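Local atomic coordinates of dicer Related Helicase (Caenorhabditis elegans, PDB entry 6M6Q), a protein that probably hydrolyses ATP as an RNA-binding helicase of the RIG-I-like receptor subfamily in RNA interference, seen here as its N-terminal domain. Residues 15-20 against 155-160; 26-31 against 149-154. All coordinates share one frame; numbering follows the deposited sequence.

Contact 1 (15-20 against 155-160)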
loop_
_atom_site.group_PDB
_atom_site.type_symbol
_atom_site.label_atom_id
_atom_site.label_comp_id
_atom_site.label_asym_id
_atom_site.label_seq_id
_atom_site.Cartn_x
_atom_site.Cartn_y
_atom_site.Cartn_z
ATOM N N LYS B 15 24.880 0.098 -22.520
ATOM C CA LYS B 15 23.769 0.616 -23.354
ATOM C C LYS B 15 22.541 0.940 -22.474
ATOM O O LYS B 15 21.603 1.576 -23.004
ATOM C CB LYS B 15 23.433 -0.401 -24.449
ATOM C CG LYS B 15 24.589 -0.781 -25.361
ATOM C CD LYS B 15 24.979 0.313 -26.320
ATOM C CE LYS B 15 26.414 0.207 -26.790
ATOM N NZ LYS B 15 27.372 0.633 -25.739
ATOM N N LEU B 16 22.529 0.522 -21.195
ATOM C CA LEU B 16 21.350 0.695 -20.286
ATOM C C LEU B 16 21.329 2.141 -19.767
ATOM O O LEU B 16 22.295 2.522 -19.095
ATOM C CB LEU B 16 21.420 -0.280 -19.099
ATOM C CG LEU B 16 21.803 -1.730 -19.401
ATOM C CD1 LEU B 16 21.844 -2.545 -18.111
ATOM C CD2 LEU B 16 20.846 -2.367 -20.391
ATOM N N ARG B 17 20.234 2.873 -19.983
ATOM C CA ARG B 17 20.028 4.240 -19.435
ATOM C C ARG B 17 19.426 4.156 -18.021
ATOM O O ARG B 17 19.398 5.206 -17.334
ATOM C CB ARG B 17 19.132 5.056 -20.366
ATOM C CG ARG B 17 19.813 5.472 -21.659
ATOM C CD ARG B 17 20.671 6.719 -21.477
ATOM N NE ARG B 17 21.695 6.866 -22.517
ATOM C CZ ARG B 17 22.877 6.225 -22.540
ATOM N NH1 ARG B 17 23.200 5.374 -21.580
ATOM N NH2 ARG B 17 23.725 6.433 -23.536
ATOM N N LEU B 18 18.936 2.970 -17.623
ATOM C CA LEU B 18 18.353 2.698 -16.280
ATOM C C LEU B 18 18.955 1.409 -15.726
ATOM O O LEU B 18 18.308 0.367 -15.713
ATOM C CB LEU B 18 16.825 2.601 -16.388
ATOM C CG LEU B 18 16.071 2.649 -15.057
ATOM C CD1 LEU B 18 15.713 4.081 -14.673
ATOM C CD2 LEU B 18 14.814 1.794 -15.126
ATOM N N PRO B 19 20.188 1.461 -15.189
ATOM C CA PRO B 19 20.777 0.304 -14.525
ATOM C C PRO B 19 20.102 0.013 -13.172
ATOM O O PRO B 19 19.326 0.853 -12.694
ATOM C CB PRO B 19 22.249 0.717 -14.338
ATOM C CG PRO B 19 22.199 2.244 -14.224
ATOM C CD PRO B 19 21.028 2.668 -15.093
ATOM N N PHE B 20 20.417 -1.147 -12.584
ATOM C CA PHE B 20 19.896 -1.612 -11.277
ATOM C C PHE B 20 20.041 -0.492 -10.235
ATOM O O PHE B 20 19.100 -0.280 -9.426
ATOM C CB PHE B 20 20.616 -2.885 -10.834
ATOM C CG PHE B 20 20.022 -3.534 -9.609
ATOM C CD1 PHE B 20 20.312 -3.060 -8.336
ATOM C CD2 PHE B 20 19.171 -4.624 -9.726
ATOM C CE1 PHE B 20 19.766 -3.658 -7.213
ATOM C CE2 PHE B 20 18.623 -5.215 -8.601
ATOM C CZ PHE B 20 18.917 -4.731 -7.348
ATOM N N GLU B 155 17.593 -0.226 -22.361
ATOM C CA GLU B 155 18.723 -0.533 -23.273
ATOM C C GLU B 155 18.539 0.218 -24.602
ATOM O O GLU B 155 17.416 0.197 -25.147
ATOM C CB GLU B 155 18.798 -2.041 -23.503
ATOM C CG GLU B 155 20.074 -2.508 -24.147
ATOM C CD GLU B 155 20.157 -4.012 -24.274
ATOM O OE1 GLU B 155 19.209 -4.602 -24.829
ATOM O OE2 GLU B 155 21.149 -4.592 -23.796
ATOM N N ASP B 156 19.625 0.831 -25.094
ATOM C CA ASP B 156 19.745 1.519 -26.414
ATOM C C ASP B 156 18.789 2.723 -26.462
ATOM O O ASP B 156 18.463 3.163 -27.578
ATOM C CB ASP B 156 19.503 0.563 -27.598
ATOM C CG ASP B 156 20.425 -0.649 -27.645
ATOM O OD1 ASP B 156 21.561 -0.557 -27.105
ATOM O OD2 ASP B 156 19.997 -1.680 -28.215
ATOM N N LEU B 157 18.426 3.290 -25.313
ATOM C CA LEU B 157 17.563 4.500 -25.236
ATOM C C LEU B 157 18.440 5.729 -25.473
ATOM O O LEU B 157 19.552 5.813 -24.948
ATOM C CB LEU B 157 16.860 4.543 -23.868
ATOM C CG LEU B 157 15.858 5.687 -23.663
ATOM C CD1 LEU B 157 14.467 5.316 -24.172
ATOM C CD2 LEU B 157 15.786 6.093 -22.199
ATOM N N PRO B 158 17.993 6.710 -26.298
ATOM C CA PRO B 158 18.778 7.922 -26.523
ATOM C C PRO B 158 19.064 8.694 -25.224
ATOM O O PRO B 158 18.329 8.544 -24.275
ATOM C CB PRO B 158 17.906 8.742 -27.489
ATOM C CG PRO B 158 17.056 7.692 -28.184
ATOM C CD PRO B 158 16.747 6.693 -27.088
ATOM N N ASP B 159 20.103 9.531 -25.257
ATOM C CA ASP B 159 20.714 10.212 -24.085
ATOM C C ASP B 159 19.776 11.317 -23.577
ATOM O O ASP B 159 19.678 11.490 -22.345
ATOM C CB ASP B 159 22.082 10.794 -24.456
ATOM C CG ASP B 159 22.989 9.802 -25.172
ATOM O OD1 ASP B 159 23.003 9.803 -26.430
ATOM O OD2 ASP B 159 23.645 9.022 -24.477
ATOM N N GLY B 160 19.142 12.056 -24.485
ATOM C CA GLY B 160 18.386 13.271 -24.145
ATOM C C GLY B 160 16.895 13.041 -24.214
ATOM O O GLY B 160 16.167 14.010 -24.510
#

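Contact 2 (26-31 against 149-154)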
loop_
_atom_site.group_PDB
_atom_site.type_symbol
_atom_site.label_atom_id
_atom_site.label_comp_id
_atom_site.label_asym_id
_atom_site.label_seq_id
_atom_site.Cartn_x
_atom_site.Cartn_y
_atom_site.Cartn_z
ATOM N N PRO B 26 13.855 0.088 -9.308
ATOM C CA PRO B 26 13.016 -0.901 -8.618
ATOM C C PRO B 26 11.528 -0.844 -9.014
ATOM O O PRO B 26 10.983 -1.866 -9.326
ATOM C CB PRO B 26 13.192 -0.530 -7.135
ATOM C CG PRO B 26 14.596 0.007 -7.077
ATOM C CD PRO B 26 14.756 0.780 -8.376
ATOM N N ALA B 27 10.941 0.356 -9.023
ATOM C CA ALA B 27 9.507 0.612 -9.309
ATOM C C ALA B 27 9.205 0.290 -10.769
ATOM O O ALA B 27 8.121 -0.250 -11.050
ATOM C CB ALA B 27 9.151 2.045 -8.995
ATOM N N TYR B 28 10.091 0.671 -11.670
ATOM C CA TYR B 28 9.921 0.434 -13.108
ATOM C C TYR B 28 9.945 -1.079 -13.353
ATOM O O TYR B 28 9.014 -1.590 -13.999
ATOM C CB TYR B 28 10.955 1.206 -13.927
ATOM C CG TYR B 28 10.677 1.141 -15.409
ATOM C CD1 TYR B 28 11.345 0.241 -16.229
ATOM C CD2 TYR B 28 9.657 1.889 -15.968
ATOM C CE1 TYR B 28 11.029 0.117 -17.567
ATOM C CE2 TYR B 28 9.346 1.789 -17.312
ATOM C CZ TYR B 28 10.030 0.896 -18.112
ATOM O OH TYR B 28 9.735 0.817 -19.444
ATOM N N PHE B 29 10.909 -1.786 -12.768
ATOM C CA PHE B 29 11.033 -3.265 -12.885
ATOM C C PHE B 29 9.743 -3.939 -12.391
ATOM O O PHE B 29 9.343 -4.939 -12.991
ATOM C CB PHE B 29 12.240 -3.784 -12.108
ATOM C CG PHE B 29 12.425 -5.276 -12.196
ATOM C CD1 PHE B 29 13.104 -5.846 -13.255
ATOM C CD2 PHE B 29 11.882 -6.117 -11.233
ATOM C CE1 PHE B 29 13.252 -7.223 -13.346
ATOM C CE2 PHE B 29 12.035 -7.493 -11.327
ATOM C CZ PHE B 29 12.733 -8.042 -12.376
ATOM N N ARG B 30 9.115 -3.392 -11.339
ATOM C CA ARG B 30 7.907 -3.967 -10.671
ATOM C C ARG B 30 6.650 -3.775 -11.528
ATOM O O ARG B 30 5.645 -4.370 -11.176
ATOM C CB ARG B 30 7.715 -3.367 -9.273
ATOM C CG ARG B 30 8.713 -3.901 -8.257
ATOM C CD ARG B 30 8.350 -3.581 -6.839
ATOM N NE ARG B 30 8.344 -2.155 -6.544
ATOM C CZ ARG B 30 9.341 -1.487 -5.937
ATOM N NH1 ARG B 30 10.465 -2.104 -5.603
ATOM N NH2 ARG B 30 9.198 -0.199 -5.664
ATOM N N LEU B 31 6.731 -3.068 -12.664
ATOM C CA LEU B 31 5.638 -3.052 -13.689
ATOM C C LEU B 31 5.646 -4.389 -14.460
ATOM O O LEU B 31 4.598 -4.721 -15.071
ATOM C CB LEU B 31 5.797 -1.841 -14.620
ATOM C CG LEU B 31 5.666 -0.466 -13.947
ATOM C CD1 LEU B 31 6.245 0.639 -14.813
ATOM C CD2 LEU B 31 4.227 -0.151 -13.620
ATOM N N TYR B 149 15.028 -8.169 -20.262
ATOM C CA TYR B 149 16.039 -7.628 -19.307
ATOM C C TYR B 149 16.402 -6.219 -19.742
ATOM O O TYR B 149 16.221 -5.291 -18.953
ATOM C CB TYR B 149 17.278 -8.522 -19.217
ATOM C CG TYR B 149 18.463 -7.918 -18.501
ATOM C CD1 TYR B 149 19.532 -7.394 -19.217
ATOM C CD2 TYR B 149 18.557 -7.922 -17.117
ATOM C CE1 TYR B 149 20.640 -6.851 -18.582
ATOM C CE2 TYR B 149 19.661 -7.386 -16.464
ATOM C CZ TYR B 149 20.712 -6.863 -17.204
ATOM O OH TYR B 149 21.808 -6.348 -16.582
ATOM N N GLY B 150 16.789 -6.070 -21.008
ATOM C CA GLY B 150 17.171 -4.779 -21.599
ATOM C C GLY B 150 16.067 -3.749 -21.467
ATOM O O GLY B 150 16.356 -2.607 -21.043
ATOM N N TYR B 151 14.845 -4.148 -21.803
ATOM C CA TYR B 151 13.647 -3.280 -21.855
ATOM C C TYR B 151 13.361 -2.727 -20.447
ATOM O O TYR B 151 12.957 -1.527 -20.328
ATOM C CB TYR B 151 12.472 -4.065 -22.446
ATOM C CG TYR B 151 11.284 -3.217 -22.820
ATOM C CD1 TYR B 151 11.193 -2.607 -24.060
ATOM C CD2 TYR B 151 10.248 -3.012 -21.923
ATOM C CE1 TYR B 151 10.112 -1.799 -24.395
ATOM C CE2 TYR B 151 9.154 -2.220 -22.246
ATOM C CZ TYR B 151 9.082 -1.615 -23.489
ATOM O OH TYR B 151 8.021 -0.814 -23.807
ATOM N N SER B 152 13.618 -3.545 -19.416
ATOM C CA SER B 152 13.406 -3.206 -17.982
ATOM C C SER B 152 14.483 -2.218 -17.501
ATOM O O SER B 152 14.273 -1.584 -16.432
ATOM C CB SER B 152 13.368 -4.459 -17.125
ATOM O OG SER B 152 14.676 -4.915 -16.813
ATOM N N HIS B 153 15.566 -2.062 -18.280
ATOM C CA HIS B 153 16.753 -1.225 -17.956
ATOM C C HIS B 153 16.919 -0.059 -18.962
ATOM O O HIS B 153 17.913 0.679 -18.829
ATOM C CB HIS B 153 18.001 -2.107 -17.944
ATOM C CG HIS B 153 18.153 -2.937 -16.721
ATOM N ND1 HIS B 153 18.472 -2.392 -15.501
ATOM C CD2 HIS B 153 18.117 -4.277 -16.541
ATOM C CE1 HIS B 153 18.588 -3.363 -14.612
ATOM N NE2 HIS B 153 18.389 -4.522 -15.226
ATOM N N TRP B 154 16.005 0.092 -19.934
ATOM C CA TRP B 154 16.059 1.149 -20.995
ATOM C C TRP B 154 17.335 0.981 -21.865
ATOM O O TRP B 154 18.054 1.999 -22.093
ATOM C CB TRP B 154 16.013 2.569 -20.387
ATOM C CG TRP B 154 14.834 2.900 -19.523
ATOM C CD1 TRP B 154 13.688 2.172 -19.346
ATOM C CD2 TRP B 154 14.653 4.117 -18.767
ATOM N NE1 TRP B 154 12.828 2.839 -18.510
ATOM C CE2 TRP B 154 13.393 4.037 -18.144
ATOM C CE3 TRP B 154 15.442 5.248 -18.538
ATOM C CZ2 TRP B 154 12.908 5.045 -17.313
ATOM C CZ3 TRP B 154 14.961 6.245 -17.717
ATOM C CH2 TRP B 154 13.706 6.148 -17.125
#

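Contact 1 (15-20 against 155-160)
This is a surface contact between two loops, one leading to helix 25-29 and one running from helix 146-152 to helix 162-171. Backbone pairing is limited to a single bridge, L16 with E155, whose CA atoms lie 4.2 Å apart. One backbone hydrogen bond crosses here: D156 N gives its hydrogen to K15 O at 3.0 Å, with an N-H...O angle of 153°. The donor lies above the carbonyl plane of K15. E155 CA adds a CA-H...O contact to the same K15 O.

The side chains line up beside this bond. D156 crosses the K15 chain obliquely, and its OD1 rests on the aliphatic part, 3.3 Å from K15 CB. The ammonium bends off, so K15 NZ stays 6.1 Å from D156 OD1 and makes no salt bridge with it. L16 lays CD2 against CB and CG of E155, 3.7 Å from E155 CB. E155 itself runs extended beyond CG, with CG anti to the backbone N, and its OE2 has a weak hydrogen bond to Y11 OH.

R17 spans the far end. Its chain bends at chi2 (-82°). CG packs on L157 CB and lies 3.3 Å from L157 O. The guanidinium goes on to D159, where NH2 and OD2 form a salt bridge of 2.8 Å. That bond is bent, with an N-H...O angle of 133°. NH2 comes from above the carboxylate plane, and the two flat groups are not coplanar.

Backbone hydrogen bonds also link R17 with W154 and L18 with H153, just before segment 155-160. The arrangement is a single beta bridge between loops of an all-helical domain, closed at one end by a surface salt bridge.

Contact 2 (26-31 against 149-154)
Y28 and W154 carry this buried contact as an edge-to-face aromatic pair. The Y28 ring offers its face and the five-membered ring of W154 its edge. The ring planes stand at 78° and the centroids are 4.7 Å apart. W154 NE1 leads, sitting over the Y28 face toward its rim, 3.4 Å from Y28 CE1.

Torsions set up this meeting. Y28 has CG anti to the backbone N (chi1 -172°), which sends the ring across to the other segment. W154 has CG beside its backbone N. Its backbone has positive phi and ends helix 146-152 in a Schellman motif. This turn takes the chain out of the helix just where the indole meets Y28.

Two carbonyl oxygens reach the edge of the Y28 ring. S152 O is 3.5 Å from Y28 CD1, and Y151 O is 3.7 Å from Y28 CE1. The hydroxyl of Y28 looks elsewhere and is hydrogen-bonded to L270 O.

F29 also holds CG anti to its backbone N. The edge of its ring passes S152, with F29 CD1 4.0 Å from S152 OG. S152 OG sits between its own N and carbonyl carbon (chi1 82°), the crowded position. From there it donates to Y149 O, in the carbonyl plane and on a lone pair, at 2.7 Å. This satisfies the buried hydroxyl within its own helix.

No hydrogen bond joins the two segments. Helix 131-144 packs on F29 through L134 and M141. L270 of helix 262-271 touches Y151, and I273 beyond that helix touches both Y28 and W154. No strand takes part.

Both contacts join the same two regions of the chain, the approach to and body of helix 25-29 and the end of helix 146-152 with its following loop. Contact 1 is at the surface and contact 2 is buried: the centre of contact 1 lies about 21 Å from the centre of the chain, that of contact 2 about 11 Å. The chemistry follows: charges and backbone bonds outside, aromatic rings and no crossing hydrogen bond inside. The two sites touch. L18 O probably accepts a hydrogen bond from H153 ND1, and L18 CB packs on W154 CD2. E155 N probably bonds to G150 O, tying the outer loop to the last helical turn.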